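Local coordinates for iron-containing alcohol dehydrogenase (Ralstonia eutropha, PDB 3JZD), which probably catalyses the NADH- or NADPH-dependent reduction of maleylacetate to 3-oxoadipate in aromatic hydrocarbon breakdown, and binds NAD, at residues A179-Y184 and G238-H243; A15-G20 and V153-A158. All coordinates share one frame; numbering follows the deposited sequence.

Interaction 1 (A179-Y184 and G238-H243)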
ATOM      1  N   ALA A 179      -1.359  10.702   9.980  1.00 16.04           N
ATOM      2  CA  ALA A 179      -0.107  10.561   9.271  1.00 15.27           C
ATOM      3  C   ALA A 179       1.090  11.084  10.091  1.00 15.59           C
ATOM      4  O   ALA A 179       2.165  10.457  10.133  1.00 14.90           O
ATOM      5  CB  ALA A 179      -0.180  11.299   7.878  1.00 12.13           C
ATOM      6  N   ALA A 180       0.929  12.245  10.716  1.00 15.51           N
ATOM      7  CA  ALA A 180       2.032  12.855  11.488  1.00 15.74           C
ATOM      8  C   ALA A 180       2.565  11.903  12.564  1.00 14.16           C
ATOM      9  O   ALA A 180       3.764  11.681  12.666  1.00 12.75           O
ATOM     10  CB  ALA A 180       1.600  14.260  12.096  1.00 15.28           C
ATOM     11  N   GLU A 181       1.657  11.310  13.338  1.00 15.22           N
ATOM     12  CA  GLU A 181       2.024  10.346  14.387  1.00 14.78           C
ATOM     13  C   GLU A 181       2.428   9.000  13.844  1.00 13.66           C
ATOM     14  O   GLU A 181       3.254   8.292  14.442  1.00 15.68           O
ATOM     15  CB  GLU A 181       0.894  10.165  15.454  1.00 16.23           C
ATOM     16  CG  GLU A 181       0.599  11.407  16.234  1.00 17.67           C
ATOM     17  CD  GLU A 181       0.213  11.118  17.666  1.00 18.35           C
ATOM     18  OE1 GLU A 181      -0.841  10.441  17.916  1.00 15.08           O
ATOM     19  OE2 GLU A 181       0.986  11.607  18.527  1.00 12.90           O
ATOM     20  N   GLY A 182       1.862   8.622  12.705  1.00 14.00           N
ATOM     21  CA  GLY A 182       2.274   7.410  12.027  1.00 13.76           C
ATOM     22  C   GLY A 182       3.775   7.443  11.724  1.00 14.64           C
ATOM     23  O   GLY A 182       4.473   6.439  11.830  1.00 13.06           O
ATOM     24  N   LEU A 183       4.279   8.616  11.360  1.00 13.46           N
ATOM     25  CA  LEU A 183       5.686   8.731  11.044  1.00 14.59           C
ATOM     26  C   LEU A 183       6.573   8.426  12.240  1.00 15.34           C
ATOM     27  O   LEU A 183       7.727   8.136  12.059  1.00 15.34           O
ATOM     28  CB  LEU A 183       5.991  10.114  10.451  1.00 13.19           C
ATOM     29  CG  LEU A 183       5.481  10.322   9.039  1.00 16.32           C
ATOM     30  CD1 LEU A 183       5.387  11.820   8.688  1.00 10.95           C
ATOM     31  CD2 LEU A 183       6.393   9.560   8.075  1.00 11.73           C
ATOM     32  N   TYR A 184       6.091   8.594  13.471  1.00 14.87           N
ATOM     33  CA  TYR A 184       6.931   8.272  14.610  1.00 14.20           C
ATOM     34  C   TYR A 184       6.417   7.131  15.471  1.00 13.88           C
ATOM     35  O   TYR A 184       6.842   6.953  16.599  1.00 14.82           O
ATOM     36  CB  TYR A 184       7.232   9.511  15.428  1.00 15.13           C
ATOM     37  CG  TYR A 184       6.082  10.308  16.001  1.00 14.20           C
ATOM     38  CD1 TYR A 184       5.362   9.842  17.087  1.00 18.64           C
ATOM     39  CD2 TYR A 184       5.811  11.610  15.550  1.00 14.77           C
ATOM     40  CE1 TYR A 184       4.357  10.622  17.658  1.00 16.12           C
ATOM     41  CE2 TYR A 184       4.818  12.389  16.132  1.00 18.02           C
ATOM     42  CZ  TYR A 184       4.110  11.891  17.179  1.00 17.88           C
ATOM     43  OH  TYR A 184       3.156  12.652  17.775  1.00 10.99           O
ATOM     44  N   GLY A 238       0.643   2.307  15.291  1.00 15.99           N
ATOM     45  CA  GLY A 238       0.144   2.873  16.529  1.00 15.96           C
ATOM     46  C   GLY A 238       0.270   4.397  16.627  1.00 17.45           C
ATOM     47  O   GLY A 238       1.310   4.974  16.291  1.00 19.85           O
HETATM   48  N   MSE A 239      -0.801   5.036  17.080  1.00 15.64           N
HETATM   49  CA  MSE A 239      -0.818   6.463  17.379  1.00 14.63           C
HETATM   50  C   MSE A 239      -0.214   6.688  18.760  1.00 15.30           C
HETATM   51  O   MSE A 239       0.219   5.743  19.417  1.00 16.67           O
HETATM   52  CB  MSE A 239      -2.245   7.000  17.283  1.00 15.20           C
HETATM   53  CG  MSE A 239      -2.895   6.831  15.900  1.00 16.02           C
HETATM   54 SE   MSE A 239      -2.032   7.748  14.371  0.75 12.95          SE
HETATM   55  CE  MSE A 239      -0.879   6.282  13.704  1.00 21.34           C
ATOM     56  N   ALA A 240      -0.152   7.931  19.214  1.00 14.36           N
ATOM     57  CA  ALA A 240       0.464   8.216  20.516  1.00 14.41           C
ATOM     58  C   ALA A 240      -0.163   9.462  21.155  1.00 12.66           C
ATOM     59  O   ALA A 240      -1.387   9.622  21.133  1.00 14.67           O
ATOM     60  CB  ALA A 240       2.045   8.315  20.386  1.00 10.80           C
ATOM     61  N   LEU A 241       0.647  10.354  21.692  1.00 14.51           N
ATOM     62  CA  LEU A 241       0.129  11.516  22.428  1.00 16.13           C
ATOM     63  C   LEU A 241      -1.013  12.296  21.799  1.00 16.13           C
ATOM     64  O   LEU A 241      -2.021  12.559  22.468  1.00 16.01           O
ATOM     65  CB  LEU A 241       1.254  12.484  22.794  1.00 16.20           C
ATOM     66  CG  LEU A 241       0.904  13.882  23.320  1.00 19.36           C
ATOM     67  CD1 LEU A 241       0.197  13.779  24.701  1.00 14.91           C
ATOM     68  CD2 LEU A 241       2.170  14.740  23.382  1.00 14.23           C
ATOM     69  N   HIS A 242      -0.886  12.676  20.532  1.00 16.28           N
ATOM     70  CA  HIS A 242      -1.906  13.516  19.953  1.00 14.23           C
ATOM     71  C   HIS A 242      -3.269  12.864  19.988  1.00 13.81           C
ATOM     72  O   HIS A 242      -4.238  13.471  20.438  1.00 12.92           O
ATOM     73  CB  HIS A 242      -1.574  13.921  18.525  1.00 13.88           C
ATOM     74  CG  HIS A 242      -2.716  14.563  17.831  1.00 11.50           C
ATOM     75  ND1 HIS A 242      -2.998  15.912  17.950  1.00 14.35           N
ATOM     76  CD2 HIS A 242      -3.677  14.037  17.034  1.00 14.34           C
ATOM     77  CE1 HIS A 242      -4.073  16.188  17.233  1.00 19.61           C
ATOM     78  NE2 HIS A 242      -4.512  15.068  16.668  1.00 11.66           N
ATOM     79  N   HIS A 243      -3.350  11.648  19.466  1.00 13.99           N
ATOM     80  CA  HIS A 243      -4.620  10.917  19.447  1.00 14.81           C
ATOM     81  C   HIS A 243      -5.157  10.608  20.839  1.00 15.21           C
ATOM     82  O   HIS A 243      -6.340  10.765  21.099  1.00 14.47           O
ATOM     83  CB  HIS A 243      -4.511   9.673  18.577  1.00 12.45           C
ATOM     84  CG  HIS A 243      -4.334  10.004  17.127  1.00 17.64           C
ATOM     85  ND1 HIS A 243      -3.142  10.490  16.616  1.00 17.91           N
ATOM     86  CD2 HIS A 243      -5.200   9.939  16.086  1.00 16.65           C
ATOM     87  CE1 HIS A 243      -3.288  10.705  15.322  1.00 22.50           C
ATOM     88  NE2 HIS A 243      -4.528  10.392  14.973  1.00 18.77           N
TER
HETATM   89  O   HOH W   1       2.701   7.423  17.047  1.00 13.81           O

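Interaction 2 (A15-G20 and V153-A158)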
ATOM      1  N   ALA A  15      -8.391  -4.644   0.735  1.00 21.17           N
ATOM      2  CA  ALA A  15      -9.011  -3.377   0.457  1.00 19.84           C
ATOM      3  C   ALA A  15      -9.573  -3.334  -0.960  1.00 19.14           C
ATOM      4  O   ALA A  15      -9.020  -3.924  -1.861  1.00 20.67           O
ATOM      5  CB  ALA A  15      -7.994  -2.314   0.603  1.00 20.05           C
ATOM      6  N   ARG A  16     -10.700  -2.664  -1.144  1.00 17.15           N
ATOM      7  CA  ARG A  16     -11.220  -2.397  -2.470  1.00 16.36           C
ATOM      8  C   ARG A  16     -11.693  -0.930  -2.383  1.00 16.19           C
ATOM      9  O   ARG A  16     -12.591  -0.615  -1.617  1.00 14.20           O
ATOM     10  CB  ARG A  16     -12.327  -3.363  -2.859  1.00 17.14           C
ATOM     11  CG  ARG A  16     -12.967  -3.019  -4.213  1.00 18.64           C
ATOM     12  CD  ARG A  16     -14.039  -4.015  -4.608  1.00 20.26           C
ATOM     13  NE  ARG A  16     -14.695  -3.517  -5.807  1.00 19.06           N
ATOM     14  CZ  ARG A  16     -14.189  -3.618  -7.037  1.00 19.77           C
ATOM     15  NH1 ARG A  16     -13.023  -4.214  -7.258  1.00 18.89           N
ATOM     16  NH2 ARG A  16     -14.836  -3.089  -8.050  1.00 20.63           N
ATOM     17  N   VAL A  17     -11.056  -0.054  -3.156  1.00 16.00           N
ATOM     18  CA  VAL A  17     -11.317   1.377  -3.105  1.00 16.85           C
ATOM     19  C   VAL A  17     -11.669   1.870  -4.468  1.00 16.14           C
ATOM     20  O   VAL A  17     -10.892   1.735  -5.388  1.00 16.75           O
ATOM     21  CB  VAL A  17     -10.034   2.098  -2.594  1.00 18.29           C
ATOM     22  CG1 VAL A  17     -10.201   3.604  -2.554  1.00 14.00           C
ATOM     23  CG2 VAL A  17      -9.669   1.552  -1.192  1.00 15.90           C
ATOM     24  N   VAL A  18     -12.881   2.380  -4.619  1.00 15.94           N
ATOM     25  CA  VAL A  18     -13.373   2.887  -5.880  1.00 15.09           C
ATOM     26  C   VAL A  18     -13.283   4.400  -5.723  1.00 16.06           C
ATOM     27  O   VAL A  18     -13.907   4.968  -4.826  1.00 18.64           O
ATOM     28  CB  VAL A  18     -14.836   2.412  -6.116  1.00 16.73           C
ATOM     29  CG1 VAL A  18     -15.398   3.011  -7.426  1.00 15.83           C
ATOM     30  CG2 VAL A  18     -14.904   0.861  -6.074  1.00 13.25           C
ATOM     31  N   PHE A  19     -12.520   5.051  -6.593  1.00 14.25           N
ATOM     32  CA  PHE A  19     -12.205   6.470  -6.427  1.00 15.01           C
ATOM     33  C   PHE A  19     -12.479   7.293  -7.660  1.00 14.23           C
ATOM     34  O   PHE A  19     -12.097   6.908  -8.743  1.00 15.34           O
ATOM     35  CB  PHE A  19     -10.688   6.607  -6.098  1.00 14.59           C
ATOM     36  CG  PHE A  19     -10.299   7.962  -5.551  1.00 12.69           C
ATOM     37  CD1 PHE A  19     -10.149   9.055  -6.400  1.00 16.40           C
ATOM     38  CD2 PHE A  19     -10.083   8.137  -4.201  1.00 13.19           C
ATOM     39  CE1 PHE A  19      -9.843  10.282  -5.913  1.00 15.08           C
ATOM     40  CE2 PHE A  19      -9.775   9.350  -3.714  1.00 17.49           C
ATOM     41  CZ  PHE A  19      -9.645  10.444  -4.598  1.00 15.83           C
ATOM     42  N   GLY A  20     -13.155   8.424  -7.491  1.00 14.73           N
ATOM     43  CA  GLY A  20     -13.349   9.363  -8.587  1.00 14.11           C
ATOM     44  C   GLY A  20     -14.679  10.070  -8.543  1.00 14.61           C
ATOM     45  O   GLY A  20     -15.650   9.522  -7.978  1.00 16.31           O
ATOM     46  N   VAL A 153     -14.844   0.737  -0.112  1.00 16.46           N
ATOM     47  CA  VAL A 153     -14.938   2.160   0.135  1.00 15.73           C
ATOM     48  C   VAL A 153     -15.116   2.789  -1.250  1.00 16.19           C
ATOM     49  O   VAL A 153     -14.455   2.395  -2.203  1.00 16.08           O
ATOM     50  CB  VAL A 153     -13.671   2.671   0.751  1.00 18.11           C
ATOM     51  CG1 VAL A 153     -13.755   4.163   0.992  1.00 13.50           C
ATOM     52  CG2 VAL A 153     -13.334   1.883   2.063  1.00  9.17           C
ATOM     53  N   ILE A 154     -16.066   3.710  -1.357  1.00 13.66           N
ATOM     54  CA  ILE A 154     -16.346   4.418  -2.559  1.00 16.12           C
ATOM     55  C   ILE A 154     -16.070   5.862  -2.247  1.00 16.04           C
ATOM     56  O   ILE A 154     -16.792   6.476  -1.431  1.00 17.49           O
ATOM     57  CB  ILE A 154     -17.828   4.264  -2.976  1.00 17.61           C
ATOM     58  CG1 ILE A 154     -18.124   2.801  -3.276  1.00 16.73           C
ATOM     59  CG2 ILE A 154     -18.160   5.207  -4.148  1.00 12.62           C
ATOM     60  CD1 ILE A 154     -19.609   2.522  -3.626  1.00 12.25           C
ATOM     61  N   TYR A 155     -15.006   6.400  -2.840  1.00 15.12           N
ATOM     62  CA  TYR A 155     -14.642   7.792  -2.602  1.00 14.25           C
ATOM     63  C   TYR A 155     -15.129   8.623  -3.751  1.00 15.11           C
ATOM     64  O   TYR A 155     -14.608   8.472  -4.858  1.00 16.64           O
ATOM     65  CB  TYR A 155     -13.127   7.989  -2.504  1.00 15.75           C
ATOM     66  CG  TYR A 155     -12.521   7.559  -1.219  1.00 17.78           C
ATOM     67  CD1 TYR A 155     -12.823   8.233  -0.044  1.00 15.41           C
ATOM     68  CD2 TYR A 155     -11.580   6.521  -1.183  1.00 21.49           C
ATOM     69  CE1 TYR A 155     -12.243   7.878   1.150  1.00 11.10           C
ATOM     70  CE2 TYR A 155     -11.001   6.135  -0.010  1.00 14.52           C
ATOM     71  CZ  TYR A 155     -11.338   6.847   1.170  1.00 14.70           C
ATOM     72  OH  TYR A 155     -10.787   6.495   2.358  1.00 14.75           O
ATOM     73  N   ASP A 156     -16.101   9.504  -3.493  1.00 14.85           N
ATOM     74  CA  ASP A 156     -16.695  10.357  -4.519  1.00 16.05           C
ATOM     75  C   ASP A 156     -16.545  11.805  -4.045  1.00 19.15           C
ATOM     76  O   ASP A 156     -17.269  12.246  -3.165  1.00 17.62           O
ATOM     77  CB  ASP A 156     -18.193  10.017  -4.734  1.00 16.49           C
ATOM     78  CG  ASP A 156     -18.776  10.691  -5.935  1.00 16.39           C
ATOM     79  OD1 ASP A 156     -18.155  11.637  -6.432  1.00 17.55           O
ATOM     80  OD2 ASP A 156     -19.836  10.260  -6.415  1.00 15.54           O
ATOM     81  N   PRO A 157     -15.578  12.539  -4.614  1.00 20.23           N
ATOM     82  CA  PRO A 157     -15.377  13.917  -4.236  1.00 21.49           C
ATOM     83  C   PRO A 157     -16.608  14.809  -4.447  1.00 21.54           C
ATOM     84  O   PRO A 157     -16.699  15.850  -3.820  1.00 23.28           O
ATOM     85  CB  PRO A 157     -14.254  14.358  -5.147  1.00 21.16           C
ATOM     86  CG  PRO A 157     -14.363  13.460  -6.300  1.00 24.46           C
ATOM     87  CD  PRO A 157     -14.702  12.153  -5.726  1.00 19.09           C
ATOM     88  N   ALA A 158     -17.529  14.422  -5.317  1.00 20.65           N
ATOM     89  CA  ALA A 158     -18.780  15.184  -5.495  1.00 19.79           C
ATOM     90  C   ALA A 158     -19.594  15.228  -4.199  1.00 20.16           C
ATOM     91  O   ALA A 158     -20.320  16.180  -3.957  1.00 21.55           O
ATOM     92  CB  ALA A 158     -19.592  14.582  -6.576  1.00 18.68           C
TER

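Interaction 1 (A179-Y184 and G238-H243)
E181 on helix 165-182 faces M239, their CA atoms 5.7 Å apart, just where the chain turns at the N-cap residue A240 into helix 241-253. A water joins the backbone oxygens of E181 and G238. With CG anti to its carbonyl carbon (chi1 -64°) and a further bend at chi2, E181 brings its carboxylate to the start of the neighbouring helix. There OE1 accepts three bonds: from A240 N at 2.9 Å, from H243 N, and from H243 ND1 at 2.6 Å. The two backbone donors meet OE1 from well out of the carboxylate plane; ND1 comes in on the anti side, less far out (29°), with the imidazole tilted only 18° from the carboxylate. OE2 takes H242 N at 2.9 Å, again from above the plane, and through its anti lone pair a bond of 2.5 Å from Y184 OH, which N272 also engages. The Y184 ring lies flat against E181, whose CA stands over its centre. M239, a selenomethionine, sets CG over one face of the H243 ring, while CE rests on the bare backbone of G182, 3.7 Å from its N. The H243 side chain lies about 7 Å from NAD. Five donors around this buried carboxylate at a helix N-terminus, three of them backbone, would favour its anion; the His-carboxylate bond from ND1, with H178 at NE2, fixes the H243 ring's rotation.

Interaction 2 (A15-G20 and V153-A158)
V17, V18 and F19 pair in parallel with V153, I154 and Y155, the strand axes 4.7 Å apart and inclined by 19°. Four backbone bonds join them; the shortest, 2.7 Å, runs from Y155 N to V18 O. Y155 carries the apolar contact. With CG beside its own backbone N (chi1 -77°), the ring leans back along the strand, so V153 CG1 lies over one face near the rim and V17 CG1 meets the edge, 3.5 Å from Y155 CD2. F19 CD2 touches Y155 CB at 3.5 Å, the rings oblique at 53°. Beta-branched V18 and I154 suit the extended backbone and fill the other face of the sheet. G20 has backbone angles at which a CB would jam against the preceding carbonyl O, which calls for glycine, and P157 CD packs on G20 C. D156 OD1 accepts from A158 N in an Asx turn, while S24 holds OD2. Along its other side strand 8-19 pairs antiparallel with a strand of the second subunit, and R16 forms salt bridges with E30 of its own chain and with E11 of the second subunit. The pair belongs to the parallel, Rossmann-like nucleotide-binding sheet of iron-containing alcohol dehydrogenases.

How the interactions relate
From the N terminus, strand 8-19 comes first; 132 residues separate 15-20 from 153-158, which lies on strand 152-155 and closes interaction 2. That loop holds the other strands of the parallel sheet and NAD-binding residues from T44 to K140. The chain next enters helix 165-182, and interaction 1 closes a second, mostly helical loop of 53 residues. The loops follow in series, neither nested nor crossed, and the contacts' nearest atoms are about 13 Å apart. Helix 217-236, inside the second loop, packs on V17, Y155 and P157 before leading into G238, so it ties the nucleotide-binding sheet to the helical C-terminal part.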